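Local coordinates for protein argonaute (Methanocaldococcus jannaschii, PDB 5G5S), which uses short single-stranded DNA guides to bind complementary target DNA and slice it, and may defend the cell against invading genetic elements, at residues I17-V26 against L103-H112. Sequence-based numbering, arbitrary orientation.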
ATOM      1  N   ILE A  17     -13.524 -27.929   2.569  1.00 73.91           N
ATOM      2  CA  ILE A  17     -13.158 -28.894   1.528  1.00 73.02           C
ATOM      3  C   ILE A  17     -13.678 -30.262   1.980  1.00 81.02           C
ATOM      4  O   ILE A  17     -13.450 -30.662   3.123  1.00 81.10           O
ATOM      5  CB  ILE A  17     -11.622 -28.917   1.254  1.00 73.23           C
ATOM      6  CG1 ILE A  17     -11.098 -27.526   0.796  1.00 70.45           C
ATOM      7  CG2 ILE A  17     -11.238 -30.017   0.235  1.00 72.60           C
ATOM      8  CD1 ILE A  17      -9.641 -27.281   1.140  1.00 64.43           C
ATOM      9  N   LYS A  18     -14.377 -30.961   1.077  1.00 81.09           N
ATOM     10  CA  LYS A  18     -14.948 -32.290   1.306  1.00 84.24           C
ATOM     11  C   LYS A  18     -13.845 -33.318   1.449  1.00 89.61           C
ATOM     12  O   LYS A  18     -12.796 -33.200   0.805  1.00 88.06           O
ATOM     13  CB  LYS A  18     -15.932 -32.668   0.190  1.00 87.84           C
ATOM     14  CG  LYS A  18     -17.169 -31.786   0.193  1.00 91.23           C
ATOM     15  CD  LYS A  18     -18.067 -32.037  -0.995  1.00 97.70           C
ATOM     16  CE  LYS A  18     -19.326 -31.209  -0.903  1.00 98.36           C
ATOM     17  NZ  LYS A  18     -20.177 -31.389  -2.099  1.00112.25           N
ATOM     18  N   GLU A  19     -14.080 -34.285   2.352  1.00 88.69           N
ATOM     19  CA  GLU A  19     -13.223 -35.405   2.764  1.00 90.47           C
ATOM     20  C   GLU A  19     -12.443 -36.087   1.633  1.00 94.50           C
ATOM     21  O   GLU A  19     -11.226 -36.243   1.746  1.00 93.71           O
ATOM     22  CB  GLU A  19     -14.057 -36.441   3.532  1.00 95.65           C
ATOM     23  CG  GLU A  19     -14.653 -35.920   4.829  1.00109.96           C
ATOM     24  CD  GLU A  19     -13.996 -36.478   6.074  1.00140.79           C
ATOM     25  OE1 GLU A  19     -12.987 -35.890   6.525  1.00138.72           O
ATOM     26  OE2 GLU A  19     -14.481 -37.511   6.590  1.00139.43           O
ATOM     27  N   GLU A  20     -13.142 -36.480   0.547  1.00 91.88           N
ATOM     28  CA  GLU A  20     -12.581 -37.151  -0.639  1.00 92.17           C
ATOM     29  C   GLU A  20     -11.431 -36.382  -1.301  1.00 92.97           C
ATOM     30  O   GLU A  20     -10.587 -36.991  -1.960  1.00 92.37           O
ATOM     31  CB  GLU A  20     -13.677 -37.445  -1.688  1.00 94.94           C
ATOM     32  CG  GLU A  20     -15.063 -36.902  -1.359  1.00107.01           C
ATOM     33  CD  GLU A  20     -16.031 -36.732  -2.518  1.00132.85           C
ATOM     34  OE1 GLU A  20     -15.830 -37.371  -3.578  1.00127.57           O
ATOM     35  OE2 GLU A  20     -17.007 -35.964  -2.355  1.00126.20           O
ATOM     36  N   PHE A  21     -11.410 -35.049  -1.125  1.00 87.91           N
ATOM     37  CA  PHE A  21     -10.432 -34.132  -1.710  1.00 86.21           C
ATOM     38  C   PHE A  21      -9.277 -33.733  -0.779  1.00 88.42           C
ATOM     39  O   PHE A  21      -8.392 -32.973  -1.180  1.00 88.31           O
ATOM     40  CB  PHE A  21     -11.150 -32.917  -2.337  1.00 86.56           C
ATOM     41  CG  PHE A  21     -12.348 -33.327  -3.159  1.00 89.96           C
ATOM     42  CD1 PHE A  21     -12.188 -33.991  -4.371  1.00 94.85           C
ATOM     43  CD2 PHE A  21     -13.638 -33.131  -2.683  1.00 92.92           C
ATOM     44  CE1 PHE A  21     -13.297 -34.413  -5.110  1.00 97.35           C
ATOM     45  CE2 PHE A  21     -14.746 -33.550  -3.424  1.00 97.55           C
ATOM     46  CZ  PHE A  21     -14.568 -34.184  -4.634  1.00 96.79           C
ATOM     47  N   ILE A  22      -9.274 -34.257   0.450  1.00 84.19           N
ATOM     48  CA  ILE A  22      -8.191 -34.023   1.398  1.00 83.65           C
ATOM     49  C   ILE A  22      -7.275 -35.263   1.363  1.00 91.17           C
ATOM     50  O   ILE A  22      -7.756 -36.375   1.611  1.00 93.04           O
ATOM     51  CB  ILE A  22      -8.704 -33.703   2.831  1.00 86.31           C
ATOM     52  CG1 ILE A  22      -9.485 -32.377   2.865  1.00 83.76           C
ATOM     53  CG2 ILE A  22      -7.541 -33.687   3.852  1.00 87.57           C
ATOM     54  CD1 ILE A  22     -10.542 -32.308   3.960  1.00 91.11           C
ATOM     55  N   PRO A  23      -5.964 -35.110   1.051  1.00 87.12           N
ATOM     56  CA  PRO A  23      -5.079 -36.289   1.060  1.00 85.65           C
ATOM     57  C   PRO A  23      -4.897 -36.858   2.468  1.00 88.75           C
ATOM     58  O   PRO A  23      -4.871 -36.112   3.443  1.00 86.47           O
ATOM     59  CB  PRO A  23      -3.767 -35.759   0.480  1.00 85.09           C
ATOM     60  CG  PRO A  23      -3.804 -34.291   0.686  1.00 87.96           C
ATOM     61  CD  PRO A  23      -5.228 -33.867   0.729  1.00 86.05           C
ATOM     62  N   LYS A  24      -4.842 -38.184   2.584  1.00 88.35           N
ATOM     63  CA  LYS A  24      -4.672 -38.837   3.885  1.00 88.27           C
ATOM     64  C   LYS A  24      -3.200 -38.775   4.323  1.00 90.04           C
ATOM     65  O   LYS A  24      -2.905 -38.568   5.509  1.00 88.83           O
ATOM     66  CB  LYS A  24      -5.166 -40.298   3.835  1.00 92.76           C
ATOM     67  CG  LYS A  24      -6.652 -40.443   4.102  1.00 99.77           C
ATOM     68  N   GLU A  25      -2.289 -38.939   3.345  1.00 85.17           N
ATOM     69  CA  GLU A  25      -0.855 -38.962   3.569  1.00 83.41           C
ATOM     70  C   GLU A  25      -0.066 -38.054   2.634  1.00 84.93           C
ATOM     71  O   GLU A  25      -0.519 -37.742   1.531  1.00 85.66           O
ATOM     72  CB  GLU A  25      -0.328 -40.407   3.423  1.00 86.75           C
ATOM     73  CG  GLU A  25      -0.624 -41.316   4.601  1.00 95.34           C
ATOM     74  CD  GLU A  25      -0.322 -42.784   4.376  1.00119.59           C
ATOM     75  OE1 GLU A  25       0.664 -43.100   3.669  1.00110.22           O
ATOM     76  OE2 GLU A  25      -1.058 -43.624   4.938  1.00116.21           O
ATOM     77  N   VAL A  26       1.143 -37.667   3.083  1.00 78.67           N
ATOM     78  CA  VAL A  26       2.136 -36.912   2.317  1.00 76.87           C
ATOM     79  C   VAL A  26       3.332 -37.842   2.058  1.00 82.14           C
ATOM     80  O   VAL A  26       3.643 -38.717   2.876  1.00 81.08           O
ATOM     81  CB  VAL A  26       2.523 -35.527   2.888  1.00 78.78           C
ATOM     82  CG1 VAL A  26       1.305 -34.625   2.992  1.00 78.01           C
ATOM     83  CG2 VAL A  26       3.255 -35.632   4.224  1.00 78.52           C
ATOM     84  N   LEU A 103       0.081 -28.225   0.644  1.00 65.32           N
ATOM     85  CA  LEU A 103       0.037 -29.552   0.031  1.00 66.14           C
ATOM     86  C   LEU A 103      -1.381 -29.918  -0.395  1.00 68.84           C
ATOM     87  O   LEU A 103      -1.558 -30.464  -1.475  1.00 69.86           O
ATOM     88  CB  LEU A 103       0.725 -30.633   0.887  1.00 67.17           C
ATOM     89  CG  LEU A 103       2.270 -30.511   1.009  1.00 70.02           C
ATOM     90  CD1 LEU A 103       2.817 -31.468   2.012  1.00 70.22           C
ATOM     91  CD2 LEU A 103       2.975 -30.737  -0.322  1.00 73.44           C
ATOM     92  N   VAL A 104      -2.396 -29.503   0.383  1.00 65.14           N
ATOM     93  CA  VAL A 104      -3.818 -29.706   0.047  1.00 66.68           C
ATOM     94  C   VAL A 104      -4.151 -28.876  -1.208  1.00 69.76           C
ATOM     95  O   VAL A 104      -4.868 -29.364  -2.089  1.00 71.15           O
ATOM     96  CB  VAL A 104      -4.770 -29.402   1.240  1.00 70.03           C
ATOM     97  CG1 VAL A 104      -6.238 -29.470   0.828  1.00 71.46           C
ATOM     98  CG2 VAL A 104      -4.507 -30.344   2.403  1.00 70.49           C
ATOM     99  N   ARG A 105      -3.584 -27.642  -1.303  1.00 64.59           N
ATOM    100  CA  ARG A 105      -3.753 -26.744  -2.452  1.00 63.85           C
ATOM    101  C   ARG A 105      -3.175 -27.391  -3.693  1.00 70.80           C
ATOM    102  O   ARG A 105      -3.852 -27.440  -4.723  1.00 72.74           O
ATOM    103  CB  ARG A 105      -3.108 -25.368  -2.196  1.00 62.61           C
ATOM    104  CG  ARG A 105      -3.598 -24.287  -3.152  1.00 68.41           C
ATOM    105  CD  ARG A 105      -2.658 -23.105  -3.179  1.00 70.64           C
ATOM    106  NE  ARG A 105      -3.225 -21.974  -3.914  1.00 78.83           N
ATOM    107  CZ  ARG A 105      -3.048 -21.751  -5.213  1.00 90.03           C
ATOM    108  NH1 ARG A 105      -2.323 -22.589  -5.947  1.00 75.14           N
ATOM    109  NH2 ARG A 105      -3.598 -20.690  -5.792  1.00 71.36           N
ATOM    110  N   GLY A 106      -1.958 -27.922  -3.571  1.00 67.57           N
ATOM    111  CA  GLY A 106      -1.291 -28.626  -4.659  1.00 69.46           C
ATOM    112  C   GLY A 106      -2.046 -29.867  -5.109  1.00 76.37           C
ATOM    113  O   GLY A 106      -2.077 -30.185  -6.301  1.00 78.30           O
ATOM    114  N   TYR A 107      -2.672 -30.568  -4.155  1.00 73.58           N
ATOM    115  CA  TYR A 107      -3.467 -31.767  -4.432  1.00 76.51           C
ATOM    116  C   TYR A 107      -4.692 -31.384  -5.264  1.00 80.41           C
ATOM    117  O   TYR A 107      -4.928 -31.964  -6.321  1.00 82.00           O
ATOM    118  CB  TYR A 107      -3.861 -32.466  -3.118  1.00 77.89           C
ATOM    119  CG  TYR A 107      -4.544 -33.801  -3.298  1.00 83.16           C
ATOM    120  CD1 TYR A 107      -3.843 -34.906  -3.776  1.00 87.06           C
ATOM    121  CD2 TYR A 107      -5.872 -33.983  -2.924  1.00 85.68           C
ATOM    122  CE1 TYR A 107      -4.460 -36.150  -3.916  1.00 91.31           C
ATOM    123  CE2 TYR A 107      -6.494 -35.227  -3.039  1.00 90.35           C
ATOM    124  CZ  TYR A 107      -5.787 -36.307  -3.545  1.00 99.57           C
ATOM    125  OH  TYR A 107      -6.392 -37.539  -3.658  1.00104.52           O
ATOM    126  N   LEU A 108      -5.415 -30.359  -4.805  1.00 76.45           N
ATOM    127  CA  LEU A 108      -6.593 -29.776  -5.448  1.00 77.88           C
ATOM    128  C   LEU A 108      -6.250 -29.238  -6.852  1.00 83.17           C
ATOM    129  O   LEU A 108      -7.043 -29.403  -7.775  1.00 85.44           O
ATOM    130  CB  LEU A 108      -7.113 -28.632  -4.552  1.00 75.39           C
ATOM    131  CG  LEU A 108      -8.505 -28.750  -3.921  1.00 80.91           C
ATOM    132  CD1 LEU A 108      -8.880 -30.186  -3.595  1.00 84.13           C
ATOM    133  CD2 LEU A 108      -8.624 -27.856  -2.690  1.00 79.11           C
ATOM    134  N   LYS A 109      -5.064 -28.625  -7.011  1.00 78.39           N
ATOM    135  CA  LYS A 109      -4.601 -28.065  -8.283  1.00 79.12           C
ATOM    136  C   LYS A 109      -4.138 -29.143  -9.275  1.00 89.34           C
ATOM    137  O   LYS A 109      -4.663 -29.213 -10.390  1.00 91.57           O
ATOM    138  CB  LYS A 109      -3.486 -27.014  -8.056  1.00 76.55           C
ATOM    139  CG  LYS A 109      -2.882 -26.464  -9.343  1.00 82.23           C
ATOM    140  CD  LYS A 109      -1.797 -25.438  -9.083  1.00 89.45           C
ATOM    141  CE  LYS A 109      -1.290 -24.809 -10.360  1.00 97.72           C
ATOM    142  NZ  LYS A 109      -0.315 -23.724 -10.083  1.00104.83           N
ATOM    143  N   SER A 110      -3.116 -29.935  -8.888  1.00 87.44           N
ATOM    144  CA  SER A 110      -2.504 -30.936  -9.756  1.00 90.41           C
ATOM    145  C   SER A 110      -3.330 -32.198 -10.015  1.00 98.42           C
ATOM    146  O   SER A 110      -3.475 -32.602 -11.169  1.00101.02           O
ATOM    147  CB  SER A 110      -1.099 -31.276  -9.276  1.00 93.27           C
ATOM    148  OG  SER A 110      -0.353 -31.886 -10.315  1.00107.99           O
ATOM    149  N   VAL A 111      -3.855 -32.820  -8.955  1.00 95.42           N
ATOM    150  CA  VAL A 111      -4.616 -34.063  -9.060  1.00 98.82           C
ATOM    151  C   VAL A 111      -6.070 -33.816  -9.440  1.00105.86           C
ATOM    152  O   VAL A 111      -6.571 -34.458 -10.365  1.00109.70           O
ATOM    153  CB  VAL A 111      -4.471 -34.931  -7.779  1.00102.41           C
ATOM    154  CG1 VAL A 111      -5.177 -36.281  -7.914  1.00106.45           C
ATOM    155  CG2 VAL A 111      -3.010 -35.138  -7.432  1.00100.45           C
ATOM    156  N   HIS A 112      -6.749 -32.900  -8.732  1.00100.65           N
ATOM    157  CA  HIS A 112      -8.170 -32.629  -8.944  1.00102.31           C
ATOM    158  C   HIS A 112      -8.551 -31.538  -9.951  1.00105.91           C
ATOM    159  O   HIS A 112      -9.737 -31.364 -10.236  1.00107.53           O
ATOM    160  CB  HIS A 112      -8.910 -32.521  -7.606  1.00102.21           C
ATOM    161  CG  HIS A 112      -8.974 -33.831  -6.880  1.00108.04           C
ATOM    162  ND1 HIS A 112     -10.089 -34.647  -6.958  1.00113.86           N
ATOM    163  CD2 HIS A 112      -8.033 -34.450  -6.130  1.00108.93           C
ATOM    164  CE1 HIS A 112      -9.801 -35.717  -6.236  1.00114.69           C
ATOM    165  NE2 HIS A 112      -8.575 -35.644  -5.717  1.00112.14           N
TER
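F21 and Y107 meet where the chain entering the N-terminal domain, a 3-10 turn at 19-21 and the loop leading to strand 25-31, packs against helix 97-111; the same helix carries K109, which contacts guide DNA. No hydrogen bond joins segments 17-26 and 103-112, so the evidence is shape and ring geometry. F21 can be followed outward. Its CB touches L108 CD1 at 3.8 Å; CG lies anti to the carbonyl carbon, a torsion that carries the ring along the helix to H112. There CD1 comes to 3.4 Å from H112 ND1 and CE1 follows, 3.7 Å from the same ND1, in an offset edge-to-face pair whose planes stand at 89°. E20 CB sits over one face of the phenyl ring, and F296 meets it edge-to-face. The helix takes a wider pi-type turn at 107-111: Y107 O accepts from both V111 N and H112 N.

Y107 leaves the helix with CG anti to its backbone N (chi1 -173°), presenting a ring face to P23. P23 CB lies 4.2 Å from the Y107 ring centroid and 5° off the normal, a CH-pi contact. P23 CD reaches V104 CG2 at 4.0 Å. Toward strands 134-147 and 150-163, I17 CD1 meets L108 CD2 tip to tip, with V144 and L153 alongside, while V26 CG1 closes on L103 CD1 at the start of strand 25-31 (3.6 Å). At the tyrosine's edge, near the ring plane, F21 O lies 3.2 Å from Y107 CD2.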